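Local structure of Uly1 (Catenovulum maritimum, 7DRQ) at residues 171-176 / 181-186; 175-180 / 191-196. The protein probably cleaves the green-algal polysaccharide ulvan by an eliminative mechanism, as a calcium-binding lyase of polysaccharide lyase family 24. All blocks are in the same frame, centred on the assembly; numbering follows the deposited sequence.

Contact 1: 171-176 / 181-186. With CA (calcium ion), chain C.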
ATOM      1  N   VAL A 171      -3.683  -2.398 -23.294  1.00 13.00           N
ATOM      2  CA  VAL A 171      -4.945  -2.144 -23.983  1.00 14.36           C
ATOM      3  C   VAL A 171      -5.248  -0.658 -23.916  1.00 14.49           C
ATOM      4  O   VAL A 171      -5.320  -0.073 -22.827  1.00 14.32           O
ATOM      5  CB  VAL A 171      -6.089  -2.968 -23.377  1.00 12.51           C
ATOM      6  CG1 VAL A 171      -7.393  -2.670 -24.134  1.00 12.90           C
ATOM      7  CG2 VAL A 171      -5.757  -4.447 -23.411  1.00 12.18           C
ATOM      8  N   LYS A 172      -5.440  -0.050 -25.082  1.00 14.96           N
ATOM      9  CA  LYS A 172      -5.734   1.370 -25.141  1.00 13.30           C
ATOM     10  C   LYS A 172      -7.169   1.660 -24.708  1.00 14.82           C
ATOM     11  O   LYS A 172      -8.083   0.834 -24.854  1.00 13.38           O
ATOM     12  CB  LYS A 172      -5.491   1.904 -26.557  1.00 14.68           C
ATOM     13  CG  LYS A 172      -4.054   1.743 -27.048  1.00 15.75           C
ATOM     14  CD  LYS A 172      -3.808   2.510 -28.338  1.00 19.19           C
ATOM     15  CE  LYS A 172      -2.475   2.134 -28.967  1.00 22.02           C
ATOM     16  NZ  LYS A 172      -2.153   2.989 -30.152  1.00 21.18           N
ATOM     17  N   ASP A 173      -7.360   2.859 -24.166  1.00 11.77           N
ATOM     18  CA  ASP A 173      -8.696   3.411 -23.982  1.00 15.78           C
ATOM     19  C   ASP A 173      -9.271   3.703 -25.359  1.00 14.48           C
ATOM     20  O   ASP A 173      -8.775   4.587 -26.062  1.00 16.37           O
ATOM     21  CB  ASP A 173      -8.623   4.674 -23.125  1.00 16.02           C
ATOM     22  CG  ASP A 173      -9.983   5.310 -22.876  1.00 17.75           C
ATOM     23  OD1 ASP A 173     -10.991   4.850 -23.448  1.00 16.22           O
ATOM     24  OD2 ASP A 173     -10.048   6.275 -22.093  1.00 11.53           O
ATOM     25  N   THR A 174     -10.296   2.943 -25.760  1.00 16.27           N
ATOM     26  CA  THR A 174     -11.026   3.199 -26.997  1.00 18.05           C
ATOM     27  C   THR A 174     -12.478   3.555 -26.715  1.00 21.17           C
ATOM     28  O   THR A 174     -13.342   3.401 -27.589  1.00 18.46           O
ATOM     29  CB  THR A 174     -10.949   2.003 -27.956  1.00 21.40           C
ATOM     30  OG1 THR A 174     -11.418   0.810 -27.312  1.00 18.38           O
ATOM     31  CG2 THR A 174      -9.526   1.795 -28.428  1.00 19.91           C
ATOM     32  N   SER A 175     -12.762   4.015 -25.502  1.00 18.62           N
ATOM     33  CA  SER A 175     -14.107   4.413 -25.126  1.00 18.55           C
ATOM     34  C   SER A 175     -14.443   5.770 -25.739  1.00 18.35           C
ATOM     35  O   SER A 175     -13.607   6.419 -26.377  1.00 20.92           O
ATOM     36  CB  SER A 175     -14.224   4.461 -23.609  1.00 18.71           C
ATOM     37  OG  SER A 175     -13.575   5.621 -23.128  1.00 18.53           O
ATOM     38  N   VAL A 176     -15.685   6.223 -25.524  1.00 19.41           N
ATOM     39  CA  VAL A 176     -16.086   7.542 -26.010  1.00 20.86           C
ATOM     40  C   VAL A 176     -15.303   8.659 -25.333  1.00 18.89           C
ATOM     41  O   VAL A 176     -15.239   9.775 -25.859  1.00 20.57           O
ATOM     42  CB  VAL A 176     -17.604   7.758 -25.821  1.00 22.22           C
ATOM     43  CG1 VAL A 176     -18.394   6.734 -26.626  1.00 27.63           C
ATOM     44  CG2 VAL A 176     -17.972   7.706 -24.335  1.00 21.45           C
ATOM     45  N   ALA A 181      -4.539   8.249 -29.368  1.00 22.28           N
ATOM     46  CA  ALA A 181      -3.806   7.047 -29.745  1.00 22.21           C
ATOM     47  C   ALA A 181      -2.831   6.557 -28.677  1.00 19.25           C
ATOM     48  O   ALA A 181      -2.387   5.412 -28.757  1.00 20.83           O
ATOM     49  CB  ALA A 181      -3.042   7.290 -31.047  1.00 27.40           C
ATOM     50  N   THR A 182      -2.467   7.378 -27.696  1.00 16.64           N
ATOM     51  CA  THR A 182      -1.562   6.921 -26.642  1.00 17.74           C
ATOM     52  C   THR A 182      -2.223   6.983 -25.267  1.00 15.96           C
ATOM     53  O   THR A 182      -1.539   7.108 -24.243  1.00 15.96           O
ATOM     54  CB  THR A 182      -0.255   7.712 -26.645  1.00 18.66           C
ATOM     55  OG1 THR A 182      -0.505   9.064 -26.258  1.00 23.32           O
ATOM     56  CG2 THR A 182       0.361   7.700 -28.032  1.00 25.58           C
ATOM     57  N   ASP A 183      -3.555   6.892 -25.240  1.00 19.26           N
ATOM     58  CA  ASP A 183      -4.336   6.872 -24.003  1.00 16.56           C
ATOM     59  C   ASP A 183      -4.466   5.417 -23.567  1.00 14.43           C
ATOM     60  O   ASP A 183      -5.252   4.647 -24.136  1.00 13.75           O
ATOM     61  CB  ASP A 183      -5.692   7.539 -24.230  1.00 16.14           C
ATOM     62  CG  ASP A 183      -6.570   7.585 -22.982  1.00 18.22           C
ATOM     63  OD1 ASP A 183      -6.243   6.958 -21.948  1.00 10.90           O
ATOM     64  OD2 ASP A 183      -7.629   8.253 -23.063  1.00 13.97           O
ATOM     65  N   TYR A 184      -3.679   5.035 -22.557  1.00 13.70           N
ATOM     66  CA  TYR A 184      -3.765   3.717 -21.941  1.00 11.17           C
ATOM     67  C   TYR A 184      -4.484   3.734 -20.598  1.00 13.74           C
ATOM     68  O   TYR A 184      -4.418   2.742 -19.861  1.00 13.81           O
ATOM     69  CB  TYR A 184      -2.365   3.130 -21.752  1.00 14.45           C
ATOM     70  CG  TYR A 184      -1.715   2.724 -23.051  1.00 15.15           C
ATOM     71  CD1 TYR A 184      -0.983   3.642 -23.791  1.00 16.66           C
ATOM     72  CD2 TYR A 184      -1.829   1.425 -23.530  1.00 15.88           C
ATOM     73  CE1 TYR A 184      -0.385   3.277 -24.980  1.00 17.10           C
ATOM     74  CE2 TYR A 184      -1.231   1.051 -24.722  1.00 15.20           C
ATOM     75  CZ  TYR A 184      -0.515   1.986 -25.436  1.00 17.82           C
ATOM     76  OH  TYR A 184       0.092   1.639 -26.619  1.00 21.98           O
ATOM     77  N   LYS A 185      -5.162   4.829 -20.257  1.00 10.40           N
ATOM     78  CA  LYS A 185      -5.754   4.995 -18.934  1.00 11.88           C
ATOM     79  C   LYS A 185      -7.263   4.815 -19.025  1.00 16.12           C
ATOM     80  O   LYS A 185      -7.937   5.507 -19.795  1.00 12.64           O
ATOM     81  CB  LYS A 185      -5.399   6.363 -18.344  1.00 12.86           C
ATOM     82  CG  LYS A 185      -3.890   6.547 -18.047  1.00 15.21           C
ATOM     83  CD  LYS A 185      -3.614   7.942 -17.483  1.00 15.44           C
ATOM     84  CE  LYS A 185      -3.815   9.013 -18.553  1.00 17.70           C
ATOM     85  NZ  LYS A 185      -3.654  10.407 -18.030  1.00 15.36           N
ATOM     86  N   HIS A 186      -7.779   3.867 -18.258  1.00 10.98           N
ATOM     87  CA  HIS A 186      -9.189   3.532 -18.247  1.00 13.37           C
ATOM     88  C   HIS A 186      -9.839   4.094 -16.993  1.00 11.97           C
ATOM     89  O   HIS A 186      -9.265   4.049 -15.900  1.00 11.46           O
ATOM     90  CB  HIS A 186      -9.377   2.021 -18.319  1.00 13.47           C
ATOM     91  CG  HIS A 186      -8.837   1.430 -19.582  1.00 14.63           C
ATOM     92  ND1 HIS A 186      -9.633   1.166 -20.676  1.00 12.54           N
ATOM     93  CD2 HIS A 186      -7.573   1.091 -19.937  1.00 11.45           C
ATOM     94  CE1 HIS A 186      -8.884   0.670 -21.647  1.00 12.60           C
ATOM     95  NE2 HIS A 186      -7.630   0.617 -21.225  1.00 13.10           N
TER
HETATM   96 CA    CA C 601      -8.461   7.558 -20.859  1.00 24.81          CA
HETATM   97  O   HOH W   1      -4.013   0.028 -20.492  1.00 15.65           O
HETATM   98  O   HOH W   2      -9.868   7.643 -18.825  1.00 11.60           O
HETATM   99  O   HOH W   3      -9.940   9.564 -21.133  1.00 11.77           O
HETATM  100  O   HOH W   4      -7.120   9.227 -19.666  1.00 11.89           O
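With CG anti to the backbone N in both Asp173 (chi1 -180°) and Asp183 (chi1 -179°), two carboxylates from neighbouring passes of one loop converge on a single calcium ion. Asp173 gives one oxygen, OD2, at 2.4 Å from the metal, whereas Asp183 binds through OD1 and OD2. The carbonyl O of Lys185 and three waters bring the coordination number to seven; the metal explains why Asp173 OD2 and Asp183 OD2 can lie 3.3 Å apart. Each carboxylate is steadied by an Asx turn: Asp173 OD1 accepts from Ser175 N and also from Ser175 OG, and Asp183 OD1 accepts from Lys185 N. Asp183 OD2 has a further donor in Glu179 N. This calcium loop of the BNR-family, propeller-related region runs between strand 150-152 and helix 195-198, and protein bonds close it as well. Asp173 N donates to Asp183 O at 2.8 Å. Beside it, His186 NE2 gives a nearly straight bond (171°) to Val171 O, 2.9 Å away; Val171 O lies in the imidazole plane, while NE2 sits above the carbonyl plane. Extended Lys172 lays CG over one face of the Tyr184 ring, 4.1 Å from its centroid, in a CH-pi contact, and NZ continues to Ala181 O at 2.8 Å.

Contact 2: 175-180 / 191-196; sequences SVNSEG and GIEDHG
The outer rim of the calcium loop is a type I beta turn, Ser175 to Ser178, and its Asn177 reaches across to Glu193, just ahead of the helix that starts at His195. One direct bond makes the bridge: Asn177 ND2 donates to Glu193 OE1 at 3.1 Å, with an N-H...O angle of 151°. OE1 lies in the amide plane of Asn177, whereas ND2 stands above the carboxylate plane of Glu193. The two flat groups stand almost perpendicular, 87° apart, and the side chains meet at about a right angle. Glu193 reaches the turn because CG lies anti to the backbone N (chi1 -180°) and the chain stays extended beyond it. A water spans the same gap, donating to Glu193 OE1 and, weakly, to Asn177 OD1 at 3.3 Å. OE1 thus takes both a direct and a water-mediated link, while OE2 forms a salt bridge with Lys145, a residue that the Asn177 side chain also touches.

Within this propeller-related region, the contact joins two parts of one irregular connection at the protein surface, and it buries just 65 Å² in all. On the turn side, the closing backbone bond runs from Ser178 N to Ser175 O at 3.1 Å. Two ST turns are built on the same backbone: Ser175 OG accepts from Asn177 N at 3.2 Å, which ties down the residue that carries the bridging amide, and Ser178 OG accepts from Gly180 N. On the other side, Asp194 occupies the N-cap of helix 195-198, its OD1 accepting from Gln197 N, and Glu193, one residue earlier, lies in the loop leading into the helix.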
ATOM      1  N   SER A 175     -12.762   4.015 -25.502  1.00 18.62           N
ATOM      2  CA  SER A 175     -14.107   4.413 -25.126  1.00 18.55           C
ATOM      3  C   SER A 175     -14.443   5.770 -25.739  1.00 18.35           C
ATOM      4  O   SER A 175     -13.607   6.419 -26.377  1.00 20.92           O
ATOM      5  CB  SER A 175     -14.224   4.461 -23.609  1.00 18.71           C
ATOM      6  OG  SER A 175     -13.575   5.621 -23.128  1.00 18.53           O
ATOM      7  N   VAL A 176     -15.685   6.223 -25.524  1.00 19.41           N
ATOM      8  CA  VAL A 176     -16.086   7.542 -26.010  1.00 20.86           C
ATOM      9  C   VAL A 176     -15.303   8.659 -25.333  1.00 18.89           C
ATOM     10  O   VAL A 176     -15.239   9.775 -25.859  1.00 20.57           O
ATOM     11  CB  VAL A 176     -17.604   7.758 -25.821  1.00 22.22           C
ATOM     12  CG1 VAL A 176     -18.394   6.734 -26.626  1.00 27.63           C
ATOM     13  CG2 VAL A 176     -17.972   7.706 -24.335  1.00 21.45           C
ATOM     14  N   ASN A 177     -14.689   8.387 -24.180  1.00 20.35           N
ATOM     15  CA  ASN A 177     -13.876   9.369 -23.471  1.00 20.74           C
ATOM     16  C   ASN A 177     -12.388   9.304 -23.826  1.00 21.05           C
ATOM     17  O   ASN A 177     -11.583  10.013 -23.204  1.00 17.41           O
ATOM     18  CB  ASN A 177     -14.043   9.192 -21.956  1.00 20.25           C
ATOM     19  CG  ASN A 177     -15.478   9.339 -21.503  1.00 24.85           C
ATOM     20  OD1 ASN A 177     -16.142  10.317 -21.838  1.00 18.99           O
ATOM     21  ND2 ASN A 177     -15.958   8.375 -20.719  1.00 26.58           N
ATOM     22  N   SER A 178     -11.999   8.492 -24.809  1.00 19.60           N
ATOM     23  CA  SER A 178     -10.580   8.298 -25.089  1.00 17.57           C
ATOM     24  C   SER A 178      -9.907   9.603 -25.502  1.00 21.10           C
ATOM     25  O   SER A 178     -10.457  10.393 -26.273  1.00 18.62           O
ATOM     26  CB  SER A 178     -10.390   7.258 -26.191  1.00 19.92           C
ATOM     27  OG  SER A 178      -9.043   7.265 -26.653  1.00 19.46           O
ATOM     28  N   GLU A 179      -8.694   9.819 -24.994  1.00 17.13           N
ATOM     29  CA  GLU A 179      -7.915  10.987 -25.386  1.00 21.20           C
ATOM     30  C   GLU A 179      -7.235  10.825 -26.734  1.00 22.63           C
ATOM     31  O   GLU A 179      -6.797  11.824 -27.310  1.00 28.15           O
ATOM     32  CB  GLU A 179      -6.841  11.296 -24.343  1.00 21.40           C
ATOM     33  CG  GLU A 179      -7.370  11.569 -22.968  1.00 20.58           C
ATOM     34  CD  GLU A 179      -6.254  11.664 -21.946  1.00 28.05           C
ATOM     35  OE1 GLU A 179      -5.070  11.649 -22.350  1.00 28.62           O
ATOM     36  OE2 GLU A 179      -6.561  11.746 -20.741  1.00 23.79           O
ATOM     37  N   GLY A 180      -7.113   9.611 -27.240  1.00 20.59           N
ATOM     38  CA  GLY A 180      -6.441   9.428 -28.504  1.00 24.98           C
ATOM     39  C   GLY A 180      -5.531   8.222 -28.471  1.00 23.99           C
ATOM     40  O   GLY A 180      -5.703   7.312 -27.659  1.00 21.74           O
ATOM     41  N   GLY A 191     -15.729  -2.023 -17.138  1.00 11.63           N
ATOM     42  CA  GLY A 191     -16.271  -1.735 -18.447  1.00 16.11           C
ATOM     43  C   GLY A 191     -17.402  -0.734 -18.450  1.00 15.61           C
ATOM     44  O   GLY A 191     -17.895  -0.393 -19.533  1.00 15.81           O
ATOM     45  N   ILE A 192     -17.815  -0.238 -17.285  1.00 14.92           N
ATOM     46  CA  ILE A 192     -18.924   0.705 -17.159  1.00 14.70           C
ATOM     47  C   ILE A 192     -18.416   1.957 -16.468  1.00 13.84           C
ATOM     48  O   ILE A 192     -17.923   1.885 -15.335  1.00 13.77           O
ATOM     49  CB  ILE A 192     -20.094   0.105 -16.364  1.00 16.18           C
ATOM     50  CG1 ILE A 192     -20.576  -1.195 -17.009  1.00 19.73           C
ATOM     51  CG2 ILE A 192     -21.224   1.129 -16.229  1.00 17.29           C
ATOM     52  CD1 ILE A 192     -21.515  -1.992 -16.107  1.00 19.70           C
ATOM     53  N   GLU A 193     -18.541   3.105 -17.137  1.00 13.80           N
ATOM     54  CA  GLU A 193     -18.181   4.368 -16.501  1.00 16.94           C
ATOM     55  C   GLU A 193     -19.124   4.617 -15.334  1.00 16.89           C
ATOM     56  O   GLU A 193     -20.342   4.470 -15.468  1.00 15.95           O
ATOM     57  CB  GLU A 193     -18.242   5.526 -17.503  1.00 18.23           C
ATOM     58  CG  GLU A 193     -17.871   6.901 -16.913  1.00 19.29           C
ATOM     59  CD  GLU A 193     -18.034   8.035 -17.913  1.00 22.62           C
ATOM     60  OE1 GLU A 193     -18.487   7.764 -19.046  1.00 23.74           O
ATOM     61  OE2 GLU A 193     -17.718   9.193 -17.571  1.00 21.84           O
ATOM     62  N   ASP A 194     -18.561   4.959 -14.176  1.00 15.43           N
ATOM     63  CA  ASP A 194     -19.365   5.035 -12.950  1.00 13.83           C
ATOM     64  C   ASP A 194     -18.636   5.974 -11.983  1.00 16.75           C
ATOM     65  O   ASP A 194     -17.785   5.535 -11.209  1.00 13.48           O
ATOM     66  CB  ASP A 194     -19.569   3.648 -12.357  1.00 13.13           C
ATOM     67  CG  ASP A 194     -20.480   3.649 -11.147  1.00 12.54           C
ATOM     68  OD1 ASP A 194     -20.764   4.737 -10.596  1.00 15.77           O
ATOM     69  OD2 ASP A 194     -20.925   2.547 -10.744  1.00 15.70           O
ATOM     70  N   HIS A 195     -19.001   7.260 -12.027  1.00 14.11           N
ATOM     71  CA  HIS A 195     -18.321   8.238 -11.180  1.00 17.71           C
ATOM     72  C   HIS A 195     -18.550   7.954  -9.700  1.00 15.09           C
ATOM     73  O   HIS A 195     -17.626   8.082  -8.893  1.00 15.05           O
ATOM     74  CB  HIS A 195     -18.773   9.657 -11.521  1.00 15.47           C
ATOM     75  CG  HIS A 195     -17.999  10.718 -10.801  1.00 15.93           C
ATOM     76  ND1 HIS A 195     -18.429  11.277  -9.614  1.00 16.98           N
ATOM     77  CD2 HIS A 195     -16.825  11.320 -11.097  1.00 15.85           C
ATOM     78  CE1 HIS A 195     -17.548  12.175  -9.209  1.00 15.71           C
ATOM     79  NE2 HIS A 195     -16.569  12.224 -10.096  1.00 16.23           N
ATOM     80  N   GLY A 196     -19.770   7.555  -9.325  1.00 15.40           N
ATOM     81  CA  GLY A 196     -20.014   7.195  -7.934  1.00 15.95           C
ATOM     82  C   GLY A 196     -19.065   6.116  -7.445  1.00 17.94           C
ATOM     83  O   GLY A 196     -18.549   6.184  -6.324  1.00 16.84           O
TER
HETATM   84  O   HOH W   5     -19.088   9.830 -20.387  1.00 28.38           O

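Contacts 1 and 2 begin on the same part of the chain, sharing Ser175 and Val176, and their centres lie about 9 Å apart, each about 26 Å from the centre of the chain. The turn of contact 2 leads away from Asp173 and returns toward Asp183, so it connects two of the metal-binding residues. Ser178 joins the two contacts: its OG probably makes a hydrogen bond with Asp173 O at 2.8 Å, and its CA packs against Asp183 OD2 at 3.6 Å. The side chain of Asn177 is about 6 Å from the calcium ion and not among its ligands. Contact 1 holds the ion, while contact 2 ties the loop's rim to the approach of helix 195-198.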